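Local structure of inactive dihydroorotase-like domain (Chaetomium thermophilum, 5NNL) at residues A205-S217 with R254-P268. The protein is an inactive dihydroorotase-like domain with an alpha/beta-barrel fold related to that of the amidohydrolase superfamily. Sequence-based numbering, arbitrary orientation.
Sequences ALWEHLPIIDVFS and RLTVDYVKTRLHDNP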
loop_
_atom_site.group_PDB
_atom_site.type_symbol
_atom_site.label_atom_id
_atom_site.label_comp_id
_atom_site.label_asym_id
_atom_site.label_seq_id
_atom_site.Cartn_x
_atom_site.Cartn_y
_atom_site.Cartn_z
ATOM N N ALA A 205 -6.008 -14.699 -13.289
ATOM C CA ALA A 205 -4.793 -15.309 -12.767
ATOM C C ALA A 205 -4.513 -14.843 -11.343
ATOM O O ALA A 205 -4.008 -15.619 -10.524
ATOM C CB ALA A 205 -3.613 -14.989 -13.683
ATOM N N LEU A 206 -4.853 -13.593 -11.023
ATOM C CA LEU A 206 -4.656 -13.093 -9.667
ATOM C C LEU A 206 -5.581 -13.799 -8.681
ATOM O O LEU A 206 -5.151 -14.220 -7.600
ATOM C CB LEU A 206 -4.883 -11.581 -9.627
ATOM C CG LEU A 206 -3.920 -10.706 -10.439
ATOM C CD1 LEU A 206 -4.325 -9.247 -10.328
ATOM C CD2 LEU A 206 -2.479 -10.896 -9.986
ATOM N N TRP A 207 -6.861 -13.930 -9.034
ATOM C CA TRP A 207 -7.801 -14.630 -8.165
ATOM C C TRP A 207 -7.399 -16.083 -7.957
ATOM O O TRP A 207 -7.649 -16.649 -6.885
ATOM C CB TRP A 207 -9.211 -14.543 -8.745
ATOM C CG TRP A 207 -9.875 -13.239 -8.434
ATOM C CD1 TRP A 207 -9.964 -12.144 -9.245
ATOM C CD2 TRP A 207 -10.531 -12.889 -7.212
ATOM N NE1 TRP A 207 -10.639 -11.133 -8.600
ATOM C CE2 TRP A 207 -10.997 -11.566 -7.350
ATOM C CE3 TRP A 207 -10.772 -13.568 -6.015
ATOM C CZ2 TRP A 207 -11.692 -10.910 -6.334
ATOM C CZ3 TRP A 207 -11.459 -12.916 -5.009
ATOM C CH2 TRP A 207 -11.912 -11.601 -5.174
ATOM N N GLU A 208 -6.761 -16.696 -8.950
ATOM C CA GLU A 208 -6.336 -18.084 -8.843
ATOM C C GLU A 208 -5.002 -18.248 -8.130
ATOM O O GLU A 208 -4.564 -19.386 -7.936
ATOM C CB GLU A 208 -6.249 -18.706 -10.236
ATOM C CG GLU A 208 -7.590 -18.841 -10.926
ATOM C CD GLU A 208 -7.453 -19.360 -12.339
ATOM O OE1 GLU A 208 -6.301 -19.559 -12.780
ATOM O OE2 GLU A 208 -8.490 -19.567 -13.003
ATOM N N HIS A 209 -4.343 -17.151 -7.748
ATOM C CA HIS A 209 -3.083 -17.221 -7.015
ATOM C C HIS A 209 -3.168 -16.551 -5.648
ATOM O O HIS A 209 -2.140 -16.151 -5.092
ATOM C CB HIS A 209 -1.952 -16.600 -7.836
ATOM C CG HIS A 209 -1.509 -17.449 -8.985
ATOM N ND1 HIS A 209 -2.201 -17.512 -10.174
ATOM C CD2 HIS A 209 -0.453 -18.287 -9.120
ATOM C CE1 HIS A 209 -1.586 -18.344 -10.996
ATOM N NE2 HIS A 209 -0.523 -18.828 -10.379
ATOM N N LEU A 210 -4.367 -16.423 -5.089
ATOM C CA LEU A 210 -4.513 -15.815 -3.770
ATOM C C LEU A 210 -3.588 -16.411 -2.711
ATOM O O LEU A 210 -3.091 -15.645 -1.873
ATOM C CB LEU A 210 -5.977 -15.911 -3.319
ATOM C CG LEU A 210 -6.962 -15.047 -4.106
ATOM C CD1 LEU A 210 -8.394 -15.349 -3.674
ATOM C CD2 LEU A 210 -6.665 -13.577 -3.937
ATOM N N PRO A 211 -3.334 -17.723 -2.668
ATOM C CA PRO A 211 -2.332 -18.232 -1.712
ATOM C C PRO A 211 -0.957 -17.623 -1.907
ATOM O O PRO A 211 -0.200 -17.486 -0.936
ATOM C CB PRO A 211 -2.323 -19.744 -1.989
ATOM C CG PRO A 211 -3.662 -20.023 -2.579
ATOM C CD PRO A 211 -4.009 -18.813 -3.387
ATOM N N ILE A 212 -0.617 -17.247 -3.139
ATOM C CA ILE A 212 0.690 -16.669 -3.433
ATOM C C ILE A 212 0.748 -15.206 -3.026
ATOM O O ILE A 212 1.826 -14.681 -2.732
ATOM C CB ILE A 212 1.007 -16.840 -4.931
ATOM C CG1 ILE A 212 0.988 -18.323 -5.321
ATOM C CG2 ILE A 212 2.339 -16.175 -5.304
ATOM C CD1 ILE A 212 1.774 -19.240 -4.403
ATOM N N ILE A 213 -0.389 -14.521 -3.016
ATOM C CA ILE A 213 -0.427 -13.105 -2.678
ATOM C C ILE A 213 -0.433 -12.980 -1.160
ATOM O O ILE A 213 -1.349 -13.466 -0.489
ATOM C CB ILE A 213 -1.650 -12.424 -3.307
ATOM C CG1 ILE A 213 -1.686 -12.704 -4.815
ATOM C CG2 ILE A 213 -1.619 -10.927 -3.046
ATOM C CD1 ILE A 213 -2.957 -12.271 -5.504
ATOM N N ASP A 214 0.600 -12.342 -0.616
ATOM C CA ASP A 214 0.767 -12.232 0.827
ATOM C C ASP A 214 0.020 -11.047 1.419
ATOM O O ASP A 214 -0.432 -11.124 2.567
ATOM C CB ASP A 214 2.258 -12.119 1.167
ATOM C CG ASP A 214 3.063 -13.296 0.647
ATOM O OD1 ASP A 214 2.923 -14.412 1.194
ATOM O OD2 ASP A 214 3.813 -13.116 -0.336
ATOM N N VAL A 215 -0.145 -9.965 0.653
ATOM C CA VAL A 215 -0.625 -8.695 1.183
ATOM C C VAL A 215 -1.566 -8.030 0.188
ATOM O O VAL A 215 -1.385 -8.120 -1.029
ATOM C CB VAL A 215 0.558 -7.751 1.503
ATOM C CG1 VAL A 215 0.065 -6.374 1.952
ATOM C CG2 VAL A 215 1.464 -8.364 2.554
ATOM N N PHE A 216 -2.575 -7.346 0.723
ATOM C CA PHE A 216 -3.368 -6.395 -0.041
ATOM C C PHE A 216 -2.900 -4.987 0.293
ATOM O O PHE A 216 -2.642 -4.669 1.457
ATOM C CB PHE A 216 -4.862 -6.516 0.276
ATOM C CG PHE A 216 -5.531 -7.728 -0.316
ATOM C CD1 PHE A 216 -5.237 -8.157 -1.600
ATOM C CD2 PHE A 216 -6.474 -8.425 0.415
ATOM C CE1 PHE A 216 -5.866 -9.264 -2.132
ATOM C CE2 PHE A 216 -7.104 -9.529 -0.114
ATOM C CZ PHE A 216 -6.804 -9.950 -1.383
ATOM N N SER A 217 -2.792 -4.146 -0.729
ATOM C CA SER A 217 -2.484 -2.740 -0.535
ATOM C C SER A 217 -3.532 -1.904 -1.248
ATOM O O SER A 217 -4.295 -2.399 -2.080
ATOM C CB SER A 217 -1.085 -2.376 -1.057
ATOM O OG SER A 217 -1.041 -2.440 -2.471
ATOM N N ARG A 254 -16.283 -15.487 -2.076
ATOM C CA ARG A 254 -15.015 -15.541 -2.796
ATOM C C ARG A 254 -13.804 -15.422 -1.879
ATOM O O ARG A 254 -12.712 -15.860 -2.258
ATOM C CB ARG A 254 -14.949 -14.428 -3.848
ATOM C CG ARG A 254 -15.919 -14.616 -5.006
ATOM C CD ARG A 254 -15.358 -14.085 -6.317
ATOM N NE ARG A 254 -15.598 -12.656 -6.491
ATOM C CZ ARG A 254 -14.998 -11.905 -7.411
ATOM N NH1 ARG A 254 -14.108 -12.442 -8.233
ATOM N NH2 ARG A 254 -15.281 -10.614 -7.505
ATOM N N LEU A 255 -13.970 -14.843 -0.694
ATOM C CA LEU A 255 -12.879 -14.680 0.255
ATOM C C LEU A 255 -13.376 -15.045 1.645
ATOM O O LEU A 255 -14.581 -15.070 1.906
ATOM C CB LEU A 255 -12.340 -13.241 0.258
ATOM C CG LEU A 255 -11.594 -12.755 -0.983
ATOM C CD1 LEU A 255 -11.216 -11.295 -0.816
ATOM C CD2 LEU A 255 -10.353 -13.601 -1.252
ATOM N N THR A 256 -12.433 -15.328 2.538
ATOM C CA THR A 256 -12.734 -15.557 3.940
ATOM C C THR A 256 -12.246 -14.379 4.770
ATOM O O THR A 256 -11.315 -13.664 4.382
ATOM C CB THR A 256 -12.090 -16.848 4.458
ATOM O OG1 THR A 256 -10.661 -16.728 4.422
ATOM C CG2 THR A 256 -12.531 -18.040 3.620
ATOM N N VAL A 257 -12.884 -14.185 5.925
ATOM C CA VAL A 257 -12.489 -13.096 6.812
ATOM C C VAL A 257 -11.023 -13.230 7.195
ATOM O O VAL A 257 -10.281 -12.242 7.216
ATOM C CB VAL A 257 -13.402 -13.062 8.053
ATOM C CG1 VAL A 257 -12.898 -12.050 9.080
ATOM C CG2 VAL A 257 -14.816 -12.723 7.640
ATOM N N ASP A 258 -10.577 -14.453 7.497
ATOM C CA ASP A 258 -9.199 -14.635 7.937
ATOM C C ASP A 258 -8.211 -14.300 6.827
ATOM O O ASP A 258 -7.150 -13.721 7.090
ATOM C CB ASP A 258 -8.972 -16.063 8.425
ATOM C CG ASP A 258 -7.612 -16.240 9.066
ATOM O OD1 ASP A 258 -7.390 -15.679 10.161
ATOM O OD2 ASP A 258 -6.759 -16.933 8.475
ATOM N N TYR A 259 -8.527 -14.666 5.583
ATOM C CA TYR A 259 -7.673 -14.265 4.471
ATOM C C TYR A 259 -7.530 -12.750 4.425
ATOM O O TYR A 259 -6.417 -12.218 4.362
ATOM C CB TYR A 259 -8.232 -14.791 3.146
ATOM C CG TYR A 259 -7.308 -14.512 1.986
ATOM C CD1 TYR A 259 -7.355 -13.298 1.314
ATOM C CD2 TYR A 259 -6.374 -15.451 1.576
ATOM C CE1 TYR A 259 -6.507 -13.028 0.262
ATOM C CE2 TYR A 259 -5.518 -15.193 0.519
ATOM C CZ TYR A 259 -5.589 -13.974 -0.133
ATOM O OH TYR A 259 -4.748 -13.696 -1.184
ATOM N N VAL A 260 -8.654 -12.038 4.464
ATOM C CA VAL A 260 -8.621 -10.581 4.459
ATOM C C VAL A 260 -7.793 -10.065 5.630
ATOM O O VAL A 260 -6.963 -9.161 5.476
ATOM C CB VAL A 260 -10.052 -10.021 4.485
ATOM C CG1 VAL A 260 -10.038 -8.516 4.596
ATOM C CG2 VAL A 260 -10.800 -10.454 3.230
ATOM N N LYS A 261 -8.007 -10.632 6.821
ATOM C CA LYS A 261 -7.266 -10.174 7.993
ATOM C C LYS A 261 -5.769 -10.385 7.810
ATOM O O LYS A 261 -4.968 -9.476 8.059
ATOM C CB LYS A 261 -7.752 -10.891 9.254
ATOM C CG LYS A 261 -7.119 -10.341 10.532
ATOM C CD LYS A 261 -7.652 -11.011 11.793
ATOM C CE LYS A 261 -6.915 -12.303 12.105
ATOM N NZ LYS A 261 -5.537 -12.058 12.616
ATOM N N THR A 262 -5.368 -11.579 7.367
ATOM C CA THR A 262 -3.944 -11.850 7.195
ATOM C C THR A 262 -3.336 -10.937 6.138
ATOM O O THR A 262 -2.181 -10.516 6.265
ATOM C CB THR A 262 -3.714 -13.316 6.820
ATOM O OG1 THR A 262 -4.482 -13.642 5.658
ATOM C CG2 THR A 262 -4.093 -14.245 7.965
ATOM N N ARG A 263 -4.093 -10.616 5.088
ATOM C CA ARG A 263 -3.569 -9.784 4.013
ATOM C C ARG A 263 -3.549 -8.300 4.362
ATOM O O ARG A 263 -2.860 -7.531 3.682
ATOM C CB ARG A 263 -4.379 -10.015 2.734
ATOM C CG ARG A 263 -3.799 -11.101 1.838
ATOM C CD ARG A 263 -3.561 -12.403 2.590
ATOM N NE ARG A 263 -2.833 -13.372 1.779
ATOM C CZ ARG A 263 -2.565 -14.615 2.164
ATOM N NH1 ARG A 263 -2.974 -15.049 3.346
ATOM N NH2 ARG A 263 -1.897 -15.428 1.360
ATOM N N LEU A 264 -4.271 -7.882 5.402
ATOM C CA LEU A 264 -4.295 -6.486 5.825
ATOM C C LEU A 264 -3.775 -6.292 7.244
ATOM O O LEU A 264 -3.902 -5.190 7.796
ATOM C CB LEU A 264 -5.714 -5.920 5.699
ATOM C CG LEU A 264 -6.197 -5.655 4.272
ATOM C CD1 LEU A 264 -7.642 -5.177 4.263
ATOM C CD2 LEU A 264 -5.299 -4.640 3.557
ATOM N N HIS A 265 -3.179 -7.321 7.847
ATOM C CA HIS A 265 -2.591 -7.177 9.172
ATOM C C HIS A 265 -1.435 -8.147 9.394
ATOM O O HIS A 265 -0.274 -7.728 9.403
ATOM C CB HIS A 265 -3.645 -7.374 10.263
ATOM C CG HIS A 265 -3.107 -7.179 11.646
ATOM N ND1 HIS A 265 -3.031 -5.940 12.245
ATOM C CD2 HIS A 265 -2.580 -8.058 12.529
ATOM C CE1 HIS A 265 -2.499 -6.068 13.449
ATOM N NE2 HIS A 265 -2.215 -7.343 13.644
ATOM N N ASP A 266 -1.734 -9.437 9.572
ATOM C CA ASP A 266 -0.711 -10.405 9.972
ATOM C C ASP A 266 0.483 -10.397 9.020
ATOM O O ASP A 266 1.629 -10.208 9.441
ATOM C CB ASP A 266 -1.318 -11.804 10.043
ATOM C CG ASP A 266 -2.410 -11.907 11.080
ATOM O OD1 ASP A 266 -3.541 -11.455 10.806
ATOM O OD2 ASP A 266 -2.136 -12.442 12.171
ATOM N N ASN A 267 0.230 -10.617 7.731
ATOM C CA ASN A 267 1.346 -10.719 6.787
ATOM C C ASN A 267 2.059 -9.395 6.589
ATOM O O ASN A 267 3.304 -9.375 6.649
ATOM C CB ASN A 267 0.845 -11.306 5.468
ATOM C CG ASN A 267 0.349 -12.711 5.630
ATOM O OD1 ASN A 267 0.640 -13.369 6.628
ATOM N ND2 ASN A 267 -0.409 -13.184 4.658
ATOM N N PRO A 268 1.386 -8.269 6.342
ATOM C CA PRO A 268 2.123 -7.002 6.219
ATOM C C PRO A 268 2.923 -6.660 7.459
ATOM O O PRO A 268 3.967 -6.005 7.361
ATOM C CB PRO A 268 1.020 -5.965 5.951
ATOM C CG PRO A 268 -0.266 -6.634 6.296
ATOM C CD PRO A 268 -0.060 -8.095 6.102
#
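Ile213 O is gripped side-on by two nitrogens of Arg263, NE at 2.7 Å and NH2 at 2.8 Å from that one oxygen. Both bonds are bent at the hydrogen, as a forked grip on a single atom requires, yet Ile213 O stays close to the guanidinium plane. The orientation of the guanidinium is fixed from several sides: NH1 bonds to Thr262 OG1 in the same plane, Tyr259 CE2 lies over one face, and Asn267 ND2 lies over the other. Arg263 CG rests over the face of the Phe216 ring in a CH-pi contact, and from there a bend at chi2 (53°) swings CD and NE toward Ile213 O. Tyr259 OH donates to Leu210 O at 2.6 Å, approaching well off the carbonyl plane, while its CE1 meets Phe216 CZ at 3.5 Å with the two rings oblique. In this barrel-type domain, strand 215-217 runs parallel to strand 175-180 and is crossed at nearly a right angle by helix 257-268. Backbone joins backbone there through Phe216 N and Arg263 O, 3.0 Å apart. Asn267 ND2 reaches a lone pair of Asp214 O in the carbonyl plane, at 2.9 Å; the Asp214 carboxylate turns elsewhere, to Lys169. Val215 CG2 packs on Pro268 CD, and Leu264 CD2 touches Phe216 CB. Farther out, the Arg254 guanidinium lies flat on Trp207, planes 20° apart, in a cation-pi contact over the six-membered ring of the indole; Trp207 NE1 bonds to Leu184 O. Between this stack and Tyr259, Leu255 CD2 meets Leu210 CD1 at 3.6 Å.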